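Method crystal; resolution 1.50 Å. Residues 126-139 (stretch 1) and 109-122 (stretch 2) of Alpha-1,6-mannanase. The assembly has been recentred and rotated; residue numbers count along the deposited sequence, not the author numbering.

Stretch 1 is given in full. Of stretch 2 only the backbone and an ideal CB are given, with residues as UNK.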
# COMPACT_ATOMS: atom_id res chain seq x y z
N GLY A 126 -8.93 9.94 13.48
CA GLY A 126 -8.12 9.09 12.68
C GLY A 126 -8.76 7.72 12.57
O GLY A 126 -9.65 7.36 13.36
N TYR A 127 -8.33 6.95 11.58
CA TYR A 127 -8.83 5.59 11.42
C TYR A 127 -8.23 4.63 12.47
O TYR A 127 -7.08 4.76 12.83
CB TYR A 127 -8.50 5.04 10.03
CG TYR A 127 -9.31 5.65 8.90
CD1 TYR A 127 -10.64 5.26 8.67
CD2 TYR A 127 -8.78 6.64 8.09
CE1 TYR A 127 -11.41 5.88 7.67
CE2 TYR A 127 -9.53 7.22 7.07
CZ TYR A 127 -10.85 6.84 6.86
OH TYR A 127 -11.58 7.43 5.85
N ALA A 128 -9.06 3.69 12.91
CA ALA A 128 -8.71 2.57 13.80
C ALA A 128 -8.50 1.28 13.02
O ALA A 128 -8.98 1.13 11.88
CB ALA A 128 -9.77 2.40 14.87
N THR A 129 -7.84 0.33 13.68
CA THR A 129 -7.54 -0.93 13.07
C THR A 129 -8.80 -1.81 12.92
O THR A 129 -8.89 -2.64 12.02
CB THR A 129 -6.45 -1.68 13.84
OG1 THR A 129 -5.83 -2.63 12.97
CG2 THR A 129 -6.97 -2.30 15.12
N LEU A 130 -9.77 -1.60 13.80
CA LEU A 130 -11.06 -2.28 13.74
C LEU A 130 -12.19 -1.26 13.80
O LEU A 130 -11.98 -0.10 14.15
CB LEU A 130 -11.16 -3.25 14.93
CG LEU A 130 -10.36 -4.55 14.84
CD1 LEU A 130 -10.25 -5.23 16.19
CD2 LEU A 130 -10.96 -5.51 13.81
N PRO A 131 -13.42 -1.68 13.46
CA PRO A 131 -14.52 -0.75 13.56
C PRO A 131 -14.62 -0.11 14.93
O PRO A 131 -14.38 -0.76 15.96
CB PRO A 131 -15.73 -1.63 13.27
CG PRO A 131 -15.19 -2.61 12.26
CD PRO A 131 -13.82 -2.94 12.82
N THR A 132 -14.96 1.17 14.92
CA THR A 132 -15.01 1.97 16.14
C THR A 132 -16.08 3.04 15.97
O THR A 132 -16.77 3.11 14.96
CB THR A 132 -13.61 2.58 16.42
OG1 THR A 132 -13.54 3.08 17.76
CG2 THR A 132 -13.27 3.67 15.44
N SER A 133 -16.26 3.82 17.01
CA SER A 133 -17.18 4.96 17.00
C SER A 133 -16.77 5.92 18.08
O SER A 133 -15.93 5.61 18.94
CB SER A 133 -18.63 4.51 17.19
OG SER A 133 -18.79 3.81 18.41
N ALA A 134 -17.39 7.09 18.07
CA ALA A 134 -16.99 8.20 18.94
C ALA A 134 -16.94 7.89 20.43
O ALA A 134 -16.20 8.57 21.17
CB ALA A 134 -17.91 9.37 18.74
N GLU A 135 -17.75 6.94 20.88
CA GLU A 135 -17.83 6.58 22.31
C GLU A 135 -16.97 5.37 22.73
O GLU A 135 -17.01 4.94 23.89
CB GLU A 135 -19.30 6.36 22.71
CG GLU A 135 -19.85 4.94 22.56
CD GLU A 135 -20.12 4.51 21.11
OE1 GLU A 135 -19.88 5.31 20.18
OE2 GLU A 135 -20.59 3.36 20.90
N LYS A 136 -16.11 4.90 21.83
CA LYS A 136 -15.25 3.73 22.10
C LYS A 136 -13.79 4.14 22.03
O LYS A 136 -13.45 5.12 21.39
CB LYS A 136 -15.49 2.65 21.06
CG LYS A 136 -16.82 1.96 21.20
CD LYS A 136 -17.17 1.20 19.93
CE LYS A 136 -16.85 -0.27 20.04
NZ LYS A 136 -15.48 -0.62 19.56
N VAL A 137 -12.96 3.39 22.73
CA VAL A 137 -11.53 3.60 22.73
C VAL A 137 -11.01 2.79 21.53
O VAL A 137 -11.19 1.55 21.48
CB VAL A 137 -10.89 3.09 24.02
CG1 VAL A 137 -9.37 3.11 23.93
CG2 VAL A 137 -11.36 3.94 25.20
N PRO A 138 -10.33 3.46 20.59
CA PRO A 138 -9.82 2.80 19.40
C PRO A 138 -8.35 2.41 19.54
O PRO A 138 -7.64 2.96 20.38
CB PRO A 138 -9.97 3.88 18.33
CG PRO A 138 -9.59 5.14 19.11
CD PRO A 138 -10.17 4.92 20.49
N ASP A 139 -7.93 1.46 18.72
CA ASP A 139 -6.54 1.02 18.62
C ASP A 139 -6.07 1.56 17.28
O ASP A 139 -6.48 1.05 16.22
CB ASP A 139 -6.47 -0.51 18.69
CG ASP A 139 -5.08 -1.05 19.01
OD1 ASP A 139 -4.16 -0.29 19.43
OD2 ASP A 139 -4.91 -2.29 18.87
N UNK A 109 -17.24 1.21 -0.45
CA UNK A 109 -16.02 0.94 0.33
C UNK A 109 -15.68 2.12 1.22
O UNK A 109 -15.40 1.95 2.41
CB UNK A 109 -14.84 0.63 -0.59
N UNK A 110 -15.78 3.33 0.68
CA UNK A 110 -15.54 4.55 1.49
C UNK A 110 -16.46 4.63 2.70
O UNK A 110 -16.02 4.90 3.84
CB UNK A 110 -15.73 5.80 0.63
N UNK A 111 -17.71 4.28 2.47
CA UNK A 111 -18.69 4.26 3.55
C UNK A 111 -18.39 3.14 4.55
O UNK A 111 -18.64 3.30 5.75
CB UNK A 111 -20.10 4.09 2.98
N UNK A 112 -17.82 2.04 4.08
CA UNK A 112 -17.36 1.03 5.02
C UNK A 112 -16.17 1.54 5.87
O UNK A 112 -16.10 1.24 7.06
CB UNK A 112 -16.96 -0.24 4.26
N UNK A 113 -15.25 2.24 5.24
CA UNK A 113 -14.14 2.85 5.93
C UNK A 113 -14.64 3.80 7.02
O UNK A 113 -14.01 3.89 8.07
CB UNK A 113 -13.24 3.59 4.94
N UNK A 114 -15.79 4.44 6.81
CA UNK A 114 -16.36 5.29 7.88
C UNK A 114 -16.60 4.47 9.21
O UNK A 114 -16.55 5.02 10.30
CB UNK A 114 -17.68 5.90 7.40
N UNK A 115 -16.84 3.16 9.08
CA UNK A 115 -17.00 2.30 10.25
C UNK A 115 -15.74 2.24 11.08
O UNK A 115 -15.81 1.95 12.26
CB UNK A 115 -17.40 0.89 9.82
N UNK A 116 -14.59 2.45 10.44
CA UNK A 116 -13.29 2.45 11.11
C UNK A 116 -12.81 3.83 11.56
O UNK A 116 -11.74 3.95 12.17
CB UNK A 116 -12.24 1.84 10.18
N UNK A 117 -13.54 4.89 11.18
CA UNK A 117 -13.11 6.25 11.50
C UNK A 117 -13.51 6.63 12.90
O UNK A 117 -14.69 6.52 13.27
CB UNK A 117 -13.69 7.25 10.50
N UNK A 118 -12.55 7.16 13.65
CA UNK A 118 -12.82 7.74 14.94
C UNK A 118 -12.72 9.25 14.86
O UNK A 118 -11.67 9.76 14.55
CB UNK A 118 -11.86 7.19 15.99
N UNK A 119 -13.81 9.97 15.18
CA UNK A 119 -13.81 11.44 14.97
C UNK A 119 -13.05 12.21 16.04
O UNK A 119 -12.74 13.37 15.84
CB UNK A 119 -15.25 11.96 14.92
N UNK A 120 -12.74 11.58 17.16
CA UNK A 120 -12.03 12.26 18.26
C UNK A 120 -11.72 11.29 19.36
O UNK A 120 -12.57 11.03 20.24
CB UNK A 120 -12.85 13.43 18.81
N UNK A 121 -10.48 10.81 19.38
CA UNK A 121 -10.00 10.07 20.52
C UNK A 121 -8.79 10.82 21.04
O UNK A 121 -7.84 11.10 20.29
CB UNK A 121 -9.67 8.62 20.16
N UNK A 122 -8.86 11.18 22.33
CA UNK A 122 -7.80 11.96 22.97
C UNK A 122 -7.34 13.15 22.13
O UNK A 122 -6.15 13.45 22.07
CB UNK A 122 -6.60 11.06 23.27

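Positions 109, 111 and 112 have helical backbone angles and ideal CB atoms with nothing of stretch 1 within 5.5 Å, so stretch 1 constrains none; they are Cys109, Leu111 and Asn112. Position 110 is equally unconstrained at CB, but Tyr127 OH lies about 6.9 Å from the ideal CB of 110, so a long side chain could reach its neighbourhood; Phe110 CE1 comes to 4.3 Å from Tyr127 OH.

At 113 the ideal CB sits 4.0 Å from Tyr127 CE1, which favours an apolar or aromatic residue. Phe113 turns its ring edge toward the face of Tyr127, planes at 85°. The CB of 114 points away, so many residues would fit. Asp114 OD1 accepts a hydrogen bond from a water, which accepts one from Tyr127 OH.

Position 115 has CB 4.6 Å from Pro131 CB, and its main-chain O accepts from Thr132 N (2.9 Å); the side chain is loosely specified. Asn115 ND2 bonds to Asn112 OD1 at 3.0 Å.

At 116, CB lies 3.7 Å from Ala128 O and 4.1 Å from Tyr127 CD1, pointing sideways. A large flat or long apolar side chain would suit. Tyr116 receives Pro131 CG over its ring face, 4.1 Å from the centroid and 18° off the normal, while its main-chain O accepts from Ala128 N at 2.8 Å.

Position 117 forms a non-hydrogen-bonded antiparallel pair with Tyr127, side chains on the same sheet face. With CB 3.9 Å from Tyr127 CE1 and a glycine adjacent, a broad apolar group is plausible. Trp117 presents its edge to the Tyr127 face and brings CZ3 to 3.6 Å from Gly126 CA.

Position 118 is paired with Gly126 through two main-chain hydrogen bonds. Its CB is 3.8 Å from Thr132 CG2 and 4.4 Å from Pro138 CG; a longer donor such as His or Gln would suit, since Lys136 O is about 6.0 Å from the ideal CB of 118. His118 donates from NE2 to Lys136 O (2.7 Å), with Pro138 CG 3.5 Å from CD2.

At 119, phi of -78° permits proline, and the Ala134 methyl invites an apolar group: Pro119 CG lies 3.7 Å from Ala134 CB. The CB of 120 points away, leaving the choice open; Asn120 shares a water with Ala134 through main-chain carbonyls.

Position 121 points toward Pro138, whose CG is 3.6 Å from the ideal CB, so an aromatic fits well. Pro138 CD lies over the face of the Tyr121 ring, 3.5 Å from its centroid and 20° off the normal, a CH-pi contact. Position 122, out of reach, is Lys122.

Stretch 2, residues 109-122: CFLNFDNYWHPNYK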
# COMPACT_ATOMS: atom_id res chain seq x y z
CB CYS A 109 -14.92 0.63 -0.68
SG CYS A 109 -13.32 0.38 0.01
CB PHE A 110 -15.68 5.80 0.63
CG PHE A 110 -15.48 7.07 1.40
CD1 PHE A 110 -14.21 7.46 1.81
CD2 PHE A 110 -16.56 7.85 1.77
CE1 PHE A 110 -14.02 8.64 2.52
CE2 PHE A 110 -16.38 9.02 2.49
CZ PHE A 110 -15.11 9.42 2.86
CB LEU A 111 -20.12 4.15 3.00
CG LEU A 111 -20.58 5.39 2.21
CD1 LEU A 111 -21.89 5.10 1.49
CD2 LEU A 111 -20.72 6.62 3.09
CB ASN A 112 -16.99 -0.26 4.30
CG ASN A 112 -16.70 -1.39 5.27
OD1 ASN A 112 -17.46 -1.62 6.20
ND2 ASN A 112 -15.54 -2.02 5.11
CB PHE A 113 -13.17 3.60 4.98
CG PHE A 113 -12.05 2.74 4.50
CD1 PHE A 113 -12.26 1.76 3.51
CD2 PHE A 113 -10.80 2.82 5.08
CE1 PHE A 113 -11.24 0.91 3.13
CE2 PHE A 113 -9.76 1.95 4.70
CZ PHE A 113 -9.97 1.01 3.71
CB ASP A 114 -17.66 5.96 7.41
CG ASP A 114 -17.44 7.25 6.57
OD1 ASP A 114 -16.32 7.88 6.53
OD2 ASP A 114 -18.48 7.65 5.95
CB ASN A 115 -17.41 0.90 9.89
CG ASN A 115 -18.80 0.85 9.30
OD1 ASN A 115 -19.73 1.48 9.79
ND2 ASN A 115 -18.95 0.09 8.23
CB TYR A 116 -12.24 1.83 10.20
CG TYR A 116 -12.47 0.37 9.81
CD1 TYR A 116 -13.42 0.01 8.88
CD2 TYR A 116 -11.74 -0.65 10.40
CE1 TYR A 116 -13.61 -1.30 8.51
CE2 TYR A 116 -11.91 -1.96 10.00
CZ TYR A 116 -12.89 -2.30 9.12
OH TYR A 116 -13.07 -3.62 8.78
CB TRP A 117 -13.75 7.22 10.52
CG TRP A 117 -13.42 8.67 10.74
CD1 TRP A 117 -14.23 9.61 11.26
CD2 TRP A 117 -12.19 9.32 10.42
NE1 TRP A 117 -13.62 10.82 11.25
CE2 TRP A 117 -12.35 10.67 10.76
CE3 TRP A 117 -10.95 8.88 9.88
CZ2 TRP A 117 -11.37 11.62 10.53
CZ3 TRP A 117 -9.98 9.82 9.69
CH2 TRP A 117 -10.19 11.19 10.03
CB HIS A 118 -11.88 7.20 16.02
CG HIS A 118 -12.44 7.30 17.40
ND1 HIS A 118 -12.73 8.51 18.00
CD2 HIS A 118 -12.78 6.35 18.30
CE1 HIS A 118 -13.23 8.30 19.20
NE2 HIS A 118 -13.25 6.99 19.42
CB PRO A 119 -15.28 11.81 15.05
CG PRO A 119 -15.88 10.76 15.91
CD PRO A 119 -15.13 9.49 15.60
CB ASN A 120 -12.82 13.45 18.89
CG ASN A 120 -12.06 14.04 20.08
OD1 ASN A 120 -10.87 13.75 20.26
ND2 ASN A 120 -12.72 14.83 20.89
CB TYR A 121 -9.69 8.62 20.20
CG TYR A 121 -9.00 7.89 21.32
CD1 TYR A 121 -9.61 7.72 22.58
CD2 TYR A 121 -7.70 7.44 21.18
CE1 TYR A 121 -8.97 7.03 23.61
CE2 TYR A 121 -7.05 6.76 22.22
CZ TYR A 121 -7.68 6.60 23.44
OH TYR A 121 -7.07 5.94 24.50
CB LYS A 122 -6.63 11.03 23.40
CG LYS A 122 -6.85 10.37 24.77
CD LYS A 122 -5.70 9.51 25.28
CE LYS A 122 -5.98 9.15 26.75
NZ LYS A 122 -5.18 8.08 27.42
O HOH W 1 -14.12 6.84 5.50
O HOH W 2 -15.24 11.03 20.67
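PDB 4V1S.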